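Local atomic coordinates of vascular endothelial growth factor homolog (Orf virus, PDB entry 2GNN), a protein that is a disulfide-linked homodimeric growth factor of the PDGF/VEGF family that induces endothelial proliferation. Residues B[36-40]-B[41-45]; B[11-14]-B[15-19]; B[28-31]-B[32-35]. All blocks are in the same frame, centred on the assembly; numbering follows the deposited sequence.

Contacts 2, 3 and 1 follow one another along the chain and illustrate how a cystine-knot growth factor combines local turns with dimer packing. Contact 3 leads out of strand 23-30, and contact 1 lies in the loop that follows it. Their centres are about 9 Å apart, and they meet where Phe43 CG packs 3.5 Å from Val31 CG1. Contact 2 lies on the other side of the chain's centre, its centre about 39 Å from that of contact 1. The dimer brings these distant ends together: helix 13-20 of one subunit packs on Asn44 and Pro45 of the other. Benzamidine, probably from the crystallisation liquor, lies about 3 Å from the Ser40 side chain.

Contact 1 (B[36-40]-B[41-45]); sequences PELTS and QRFNP
Leu38 lies against both Phe43 and Gln41, which meet the same side of its CB. It is the centre of an inverse gamma turn, closed by a weak bond from Thr39 N to Glu37 O. Its side chain crosses Phe43 at about a right angle. Leu38 CB lies in the plane of the ring, at its edge, 3.9 Å from Phe43 CZ. A chi1 of -69°, with CG beside the backbone N, helps bring the CD1 branch to the same rim, 4.0 Å from Phe43 CE2. Gln41 runs alongside Leu38 and points the same way, with its OE1 3.6 Å from Leu38 CB. The backbone of Leu38 contributes as well: a water lies 3.1 Å from Gln41 O, where it can donate, and at a long, weak 3.4 Å from Leu38 O, although it has more acceptors nearby than protons to give. Ser40 then takes up a left-handed backbone conformation (phi 50°), which swings the chain round into Gln41. Its side chain faces a bound benzamidine, probably from the crystallisation liquor, in a pocket completed by residues Ser80 to Gly83.

This is the loop between helix 31-34 and strand 47-54, commonly called loop 1 in VEGF-like factors, laid against the long strands 62-79 and 85-102. Leu38 and Phe43 both rest on Leu90, and Phe43 also reaches Leu76. The chemistry is divided accordingly. Apolar contacts at the ring edge join the two arms of the turn, while the Gln41 amide ties the loop to the sheet: its NE2 bonds to Gln88 OE1 and, weakly, to Arg42 O at 3.5 Å. That grip probably helps fix the rotation of the amide and keeps OE1 facing the Leu38 side chain.

Contact 2 (B[11-14]-B[15-19]); sequences KGWS and EVLKG
Lys11 and Glu15 meet across the start of the amino-terminal helix 13-20, for which Gly12 is the N-cap, in a VEGF-like dimer where this helix packs on the second subunit. Three successive i to i+4 bonds open the alpha-helix: Val16 N to Gly12 O, Leu17 N to Trp13 O at 2.8 Å (168° at the hydrogen), and Lys18 N to Ser14 O.

A water joins side chain to backbone at the cap, accepting from Gly12 N at 2.9 Å and donating to Glu15 OE1 at 2.6 Å. Glu15 is at the N3 position of a capping box, but Gly12 has no side chain for the reciprocal bond, and the water stands between Gly12 N and the carboxylate.

Glu15 OE2 lies against the methylenes of the extended Lys11 chain, 3.4 Å from Lys11 CD. The opposite charges, Lys11 NZ and Glu15 OE2, are 4.1 Å apart, beyond a salt bridge; Lys11 NZ makes a long, weak ion pair with Glu94 of the second subunit.

The apolar contacts line a different side of the helix. Trp13 and Leu17 run side by side, with Leu17 CB over one face of the indole. Trp13 NE1 bonds to Asn44 O of the second subunit, which holds the ring in the interface. Both Leu17 branch ends come closer on that same face, CD2 lying 4.0 Å from Trp13 CH2.

Contact 3 (B[28-31]-B[32-35]); sequences VVPV and SETH
Thr34 bends back on Val31, its OG1 donating to Val31 O at a modelled 2.5 Å, shorter than usual, so the exact length is doubtful. The hydroxyl lies in the carbonyl plane, on a lone pair of Val31 O, with a C=O...O angle of 130°. Chi1 of 67° tucks Thr34 OG1 between its own backbone N and carbonyl carbon, within reach of that acceptor. Two weak bonds converge on the same oxygen, from Thr34 N at 3.0 Å and His35 N at 3.1 Å, giving Val31 O three donors. The methyl branch of Thr34 goes elsewhere, with CG2 3.7 Å from Val29 CG1.

The extended Glu33 chain crosses Pro30 at a slant, its OE2 3.8 Å from Pro30 CG, while Glu33 N bonds weakly to Pro30 O.

In the next shell, His35 ND1 donates to Thr34 OG1 at 2.8 Å, with the hydroxyl close to the imidazole plane. His35 ND1, the Thr34 hydroxyl and Val31 O thus form a short hydrogen-bonded chain, and the histidine probably steadies the hydroxyl.

These bonds mark where strand 23-30 gives way to the weakly bonded helix 31-34. Val31 packs on Val48 of strand 47-54, while Thr34 and His35 meet Phe92 of strand 85-102, His35 with its ring edge-to-face.

Contact 1 (B[36-40]-B[41-45])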
loop_
_atom_site.group_PDB
_atom_site.type_symbol
_atom_site.label_atom_id
_atom_site.label_comp_id
_atom_site.label_asym_id
_atom_site.label_seq_id
_atom_site.Cartn_x
_atom_site.Cartn_y
_atom_site.Cartn_z
ATOM N N PRO B 36 17.829 -5.003 -6.013
ATOM C CA PRO B 36 18.542 -6.180 -5.507
ATOM C C PRO B 36 20.039 -6.199 -5.771
ATOM O O PRO B 36 20.777 -6.963 -5.141
ATOM C CB PRO B 36 17.887 -7.343 -6.258
ATOM C CG PRO B 36 17.045 -6.739 -7.317
ATOM C CD PRO B 36 16.721 -5.371 -6.910
ATOM N N GLU B 37 20.480 -5.382 -6.716
ATOM C CA GLU B 37 21.871 -5.390 -7.157
ATOM C C GLU B 37 22.723 -4.528 -6.214
ATOM O O GLU B 37 23.951 -4.616 -6.201
ATOM C CB GLU B 37 21.966 -4.928 -8.625
ATOM C CG GLU B 37 21.756 -3.404 -8.855
ATOM C CD GLU B 37 20.282 -2.926 -8.846
ATOM O OE1 GLU B 37 19.332 -3.740 -8.714
ATOM O OE2 GLU B 37 20.081 -1.701 -8.987
ATOM N N LEU B 38 22.054 -3.705 -5.410
ATOM C CA LEU B 38 22.735 -2.925 -4.380
ATOM C C LEU B 38 22.789 -3.731 -3.078
ATOM O O LEU B 38 21.987 -3.523 -2.152
ATOM C CB LEU B 38 22.033 -1.582 -4.193
ATOM C CG LEU B 38 22.169 -0.585 -5.359
ATOM C CD1 LEU B 38 21.315 0.634 -5.073
ATOM C CD2 LEU B 38 23.600 -0.175 -5.559
ATOM N N THR B 39 23.717 -4.680 -3.047
ATOM C CA THR B 39 23.848 -5.675 -1.993
ATOM C C THR B 39 24.824 -5.128 -0.951
ATOM O O THR B 39 25.540 -4.160 -1.227
ATOM C CB THR B 39 24.517 -6.916 -2.557
ATOM O OG1 THR B 39 25.665 -6.488 -3.275
ATOM C CG2 THR B 39 23.612 -7.716 -3.482
ATOM N N SER B 40 24.894 -5.778 0.218
ATOM C CA SER B 40 25.734 -5.334 1.351
ATOM C C SER B 40 25.539 -3.865 1.714
ATOM O O SER B 40 26.503 -3.138 1.947
ATOM C CB SER B 40 27.221 -5.610 1.084
ATOM O OG SER B 40 27.484 -6.994 1.214
ATOM N N GLN B 41 24.300 -3.395 1.709
ATOM C CA GLN B 41 24.042 -2.009 2.117
ATOM C C GLN B 41 22.654 -1.878 2.734
ATOM O O GLN B 41 21.817 -2.773 2.593
ATOM C CB GLN B 41 24.241 -1.023 0.971
ATOM C CG GLN B 41 22.982 -0.690 0.171
ATOM C CD GLN B 41 23.178 0.508 -0.697
ATOM O OE1 GLN B 41 23.815 0.421 -1.746
ATOM N NE2 GLN B 41 22.662 1.660 -0.261
ATOM N N ARG B 42 22.430 -0.775 3.447
ATOM C CA ARG B 42 21.124 -0.499 4.045
ATOM C C ARG B 42 20.586 0.754 3.435
ATOM O O ARG B 42 21.359 1.572 2.939
ATOM C CB ARG B 42 21.253 -0.328 5.558
ATOM C CG ARG B 42 21.635 -1.604 6.271
ATOM C CD ARG B 42 20.860 -1.752 7.513
ATOM N NE ARG B 42 21.065 -3.055 8.116
ATOM C CZ ARG B 42 20.160 -4.025 8.112
ATOM N NH1 ARG B 42 18.987 -3.830 7.529
ATOM N NH2 ARG B 42 20.427 -5.187 8.696
ATOM N N PHE B 43 19.265 0.909 3.470
ATOM C CA PHE B 43 18.642 2.147 2.992
ATOM C C PHE B 43 17.857 2.820 4.099
ATOM O O PHE B 43 17.217 2.166 4.915
ATOM C CB PHE B 43 17.719 1.890 1.796
ATOM C CG PHE B 43 18.398 1.149 0.656
ATOM C CD1 PHE B 43 18.418 -0.235 0.629
ATOM C CD2 PHE B 43 19.012 1.846 -0.387
ATOM C CE1 PHE B 43 19.058 -0.933 -0.420
ATOM C CE2 PHE B 43 19.641 1.165 -1.430
ATOM C CZ PHE B 43 19.658 -0.224 -1.441
ATOM N N ASN B 44 17.919 4.142 4.112
ATOM C CA ASN B 44 17.180 4.914 5.069
ATOM C C ASN B 44 16.427 6.023 4.355
ATOM O O ASN B 44 17.043 6.861 3.703
ATOM C CB ASN B 44 18.123 5.414 6.172
ATOM C CG ASN B 44 18.264 4.403 7.303
ATOM O OD1 ASN B 44 17.317 4.180 8.057
ATOM N ND2 ASN B 44 19.431 3.778 7.416
ATOM N N PRO B 45 15.085 5.997 4.425
ATOM C CA PRO B 45 14.287 4.970 5.105
ATOM C C PRO B 45 14.414 3.636 4.376
ATOM O O PRO B 45 14.735 3.628 3.186
ATOM C CB PRO B 45 12.860 5.499 4.990
ATOM C CG PRO B 45 12.884 6.461 3.853
ATOM C CD PRO B 45 14.248 7.036 3.800
HETATM O O HOH W 1 21.404 -5.217 0.697
#

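Contact 2 (B[11-14]-B[15-19])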
loop_
_atom_site.group_PDB
_atom_site.type_symbol
_atom_site.label_atom_id
_atom_site.label_comp_id
_atom_site.label_asym_id
_atom_site.label_seq_id
_atom_site.Cartn_x
_atom_site.Cartn_y
_atom_site.Cartn_z
ATOM N N LYS B 11 -20.552 4.034 4.066
ATOM C CA LYS B 11 -20.079 4.295 2.698
ATOM C C LYS B 11 -20.995 3.646 1.644
ATOM O O LYS B 11 -21.195 2.427 1.640
ATOM C CB LYS B 11 -18.634 3.837 2.522
ATOM C CG LYS B 11 -17.630 4.671 3.299
ATOM C CD LYS B 11 -16.201 4.281 2.958
ATOM C CE LYS B 11 -15.203 5.057 3.815
ATOM N NZ LYS B 11 -13.787 4.676 3.529
ATOM N N GLY B 12 -21.567 4.475 0.770
ATOM C CA GLY B 12 -22.445 4.003 -0.297
ATOM C C GLY B 12 -21.725 3.192 -1.366
ATOM O O GLY B 12 -20.515 3.350 -1.582
ATOM N N TRP B 13 -22.479 2.328 -2.039
ATOM C CA TRP B 13 -21.923 1.372 -3.001
ATOM C C TRP B 13 -21.008 1.962 -4.088
ATOM O O TRP B 13 -19.956 1.387 -4.379
ATOM C CB TRP B 13 -23.034 0.527 -3.633
ATOM C CG TRP B 13 -22.505 -0.481 -4.591
ATOM C CD1 TRP B 13 -21.852 -1.639 -4.281
ATOM C CD2 TRP B 13 -22.557 -0.416 -6.023
ATOM N NE1 TRP B 13 -21.501 -2.307 -5.432
ATOM C CE2 TRP B 13 -21.920 -1.579 -6.516
ATOM C CE3 TRP B 13 -23.089 0.508 -6.939
ATOM C CZ2 TRP B 13 -21.791 -1.840 -7.884
ATOM C CZ3 TRP B 13 -22.966 0.245 -8.301
ATOM C CH2 TRP B 13 -22.322 -0.921 -8.759
ATOM N N SER B 14 -21.404 3.092 -4.680
ATOM C CA SER B 14 -20.571 3.771 -5.680
ATOM C C SER B 14 -19.190 4.082 -5.116
ATOM O O SER B 14 -18.171 3.790 -5.751
ATOM C CB SER B 14 -21.225 5.054 -6.192
ATOM O OG SER B 14 -22.351 4.773 -7.014
ATOM N N GLU B 15 -19.158 4.651 -3.912
ATOM C CA GLU B 15 -17.897 4.967 -3.249
ATOM C C GLU B 15 -17.087 3.699 -2.963
ATOM O O GLU B 15 -15.860 3.702 -3.091
ATOM C CB GLU B 15 -18.142 5.761 -1.960
ATOM C CG GLU B 15 -16.961 6.654 -1.558
ATOM C CD GLU B 15 -16.894 6.936 -0.059
ATOM O OE1 GLU B 15 -17.891 7.426 0.513
ATOM O OE2 GLU B 15 -15.828 6.675 0.544
ATOM N N VAL B 16 -17.779 2.620 -2.590
ATOM C CA VAL B 16 -17.125 1.343 -2.270
ATOM C C VAL B 16 -16.475 0.743 -3.518
ATOM O O VAL B 16 -15.321 0.299 -3.485
ATOM C CB VAL B 16 -18.111 0.321 -1.623
ATOM C CG1 VAL B 16 -17.424 -1.017 -1.383
ATOM C CG2 VAL B 16 -18.657 0.856 -0.313
ATOM N N LEU B 17 -17.229 0.750 -4.616
ATOM C CA LEU B 17 -16.761 0.273 -5.909
ATOM C C LEU B 17 -15.546 1.067 -6.371
ATOM O O LEU B 17 -14.508 0.491 -6.690
ATOM C CB LEU B 17 -17.893 0.367 -6.929
ATOM C CG LEU B 17 -17.624 -0.183 -8.325
ATOM C CD1 LEU B 17 -17.703 -1.708 -8.330
ATOM C CD2 LEU B 17 -18.608 0.425 -9.306
ATOM N N LYS B 18 -15.669 2.391 -6.369
ATOM C CA LYS B 18 -14.567 3.290 -6.732
ATOM C C LYS B 18 -13.300 3.052 -5.913
ATOM O O LYS B 18 -12.193 3.306 -6.388
ATOM C CB LYS B 18 -15.015 4.758 -6.642
ATOM C CG LYS B 18 -13.941 5.786 -6.999
ATOM C CD LYS B 18 -14.496 6.892 -7.887
ATOM C CE LYS B 18 -13.365 7.709 -8.508
ATOM N NZ LYS B 18 -13.842 8.501 -9.676
ATOM N N GLY B 19 -13.463 2.559 -4.689
ATOM C CA GLY B 19 -12.329 2.282 -3.820
ATOM C C GLY B 19 -11.699 0.925 -4.054
ATOM O O GLY B 19 -10.575 0.670 -3.599
HETATM O O HOH W 2 -20.487 7.127 0.179
#

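Contact 3 (B[28-31]-B[32-35])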
loop_
_atom_site.group_PDB
_atom_site.type_symbol
_atom_site.label_atom_id
_atom_site.label_comp_id
_atom_site.label_asym_id
_atom_site.label_seq_id
_atom_site.Cartn_x
_atom_site.Cartn_y
_atom_site.Cartn_z
ATOM N N VAL B 28 3.609 0.301 0.191
ATOM C CA VAL B 28 4.906 0.432 0.842
ATOM C C VAL B 28 5.738 -0.751 0.406
ATOM O O VAL B 28 5.308 -1.895 0.538
ATOM C CB VAL B 28 4.776 0.468 2.399
ATOM C CG1 VAL B 28 6.138 0.546 3.059
ATOM C CG2 VAL B 28 3.922 1.644 2.825
ATOM N N VAL B 29 6.925 -0.465 -0.118
ATOM C CA VAL B 29 7.814 -1.482 -0.658
ATOM C C VAL B 29 9.193 -1.312 -0.010
ATOM O O VAL B 29 9.642 -0.182 0.180
ATOM C CB VAL B 29 7.936 -1.342 -2.230
ATOM C CG1 VAL B 29 8.834 -2.411 -2.798
ATOM C CG2 VAL B 29 6.570 -1.437 -2.910
ATOM N N PRO B 30 9.861 -2.426 0.342
ATOM C CA PRO B 30 11.262 -2.365 0.782
ATOM C C PRO B 30 12.178 -1.913 -0.349
ATOM O O PRO B 30 12.116 -2.464 -1.448
ATOM C CB PRO B 30 11.585 -3.823 1.154
ATOM C CG PRO B 30 10.286 -4.491 1.313
ATOM C CD PRO B 30 9.336 -3.803 0.379
ATOM N N VAL B 31 13.005 -0.909 -0.089
ATOM C CA VAL B 31 13.906 -0.369 -1.093
ATOM C C VAL B 31 14.890 -1.429 -1.621
ATOM O O VAL B 31 15.189 -1.470 -2.822
ATOM C CB VAL B 31 14.677 0.861 -0.564
ATOM C CG1 VAL B 31 15.711 1.333 -1.569
ATOM C CG2 VAL B 31 13.715 1.996 -0.257
ATOM N N SER B 32 15.377 -2.297 -0.744
ATOM C CA SER B 32 16.340 -3.292 -1.169
ATOM C C SER B 32 15.760 -4.198 -2.259
ATOM O O SER B 32 16.488 -4.650 -3.136
ATOM C CB SER B 32 16.780 -4.137 0.010
ATOM O OG SER B 32 15.668 -4.866 0.470
ATOM N N GLU B 33 14.460 -4.475 -2.182
ATOM C CA GLU B 33 13.772 -5.324 -3.159
ATOM C C GLU B 33 13.608 -4.668 -4.533
ATOM O O GLU B 33 13.489 -5.360 -5.542
ATOM C CB GLU B 33 12.394 -5.715 -2.645
ATOM C CG GLU B 33 12.404 -6.886 -1.672
ATOM C CD GLU B 33 11.005 -7.246 -1.155
ATOM O OE1 GLU B 33 9.978 -6.878 -1.807
ATOM O OE2 GLU B 33 10.949 -7.905 -0.092
ATOM N N THR B 34 13.572 -3.342 -4.556
ATOM C CA THR B 34 13.469 -2.600 -5.783
ATOM C C THR B 34 14.849 -2.516 -6.432
ATOM O O THR B 34 14.967 -2.300 -7.635
ATOM C CB THR B 34 12.995 -1.166 -5.537
ATOM O OG1 THR B 34 14.012 -0.467 -4.821
ATOM C CG2 THR B 34 11.673 -1.127 -4.740
ATOM N N HIS B 35 15.893 -2.690 -5.625
ATOM C CA HIS B 35 17.266 -2.609 -6.113
ATOM C C HIS B 35 18.142 -3.752 -5.623
ATOM O O HIS B 35 19.093 -3.513 -4.894
ATOM C CB HIS B 35 17.871 -1.273 -5.697
ATOM C CG HIS B 35 17.413 -0.119 -6.528
ATOM N ND1 HIS B 35 16.194 0.492 -6.339
ATOM C CD2 HIS B 35 18.015 0.547 -7.544
ATOM C CE1 HIS B 35 16.063 1.485 -7.201
ATOM N NE2 HIS B 35 17.158 1.546 -7.938
#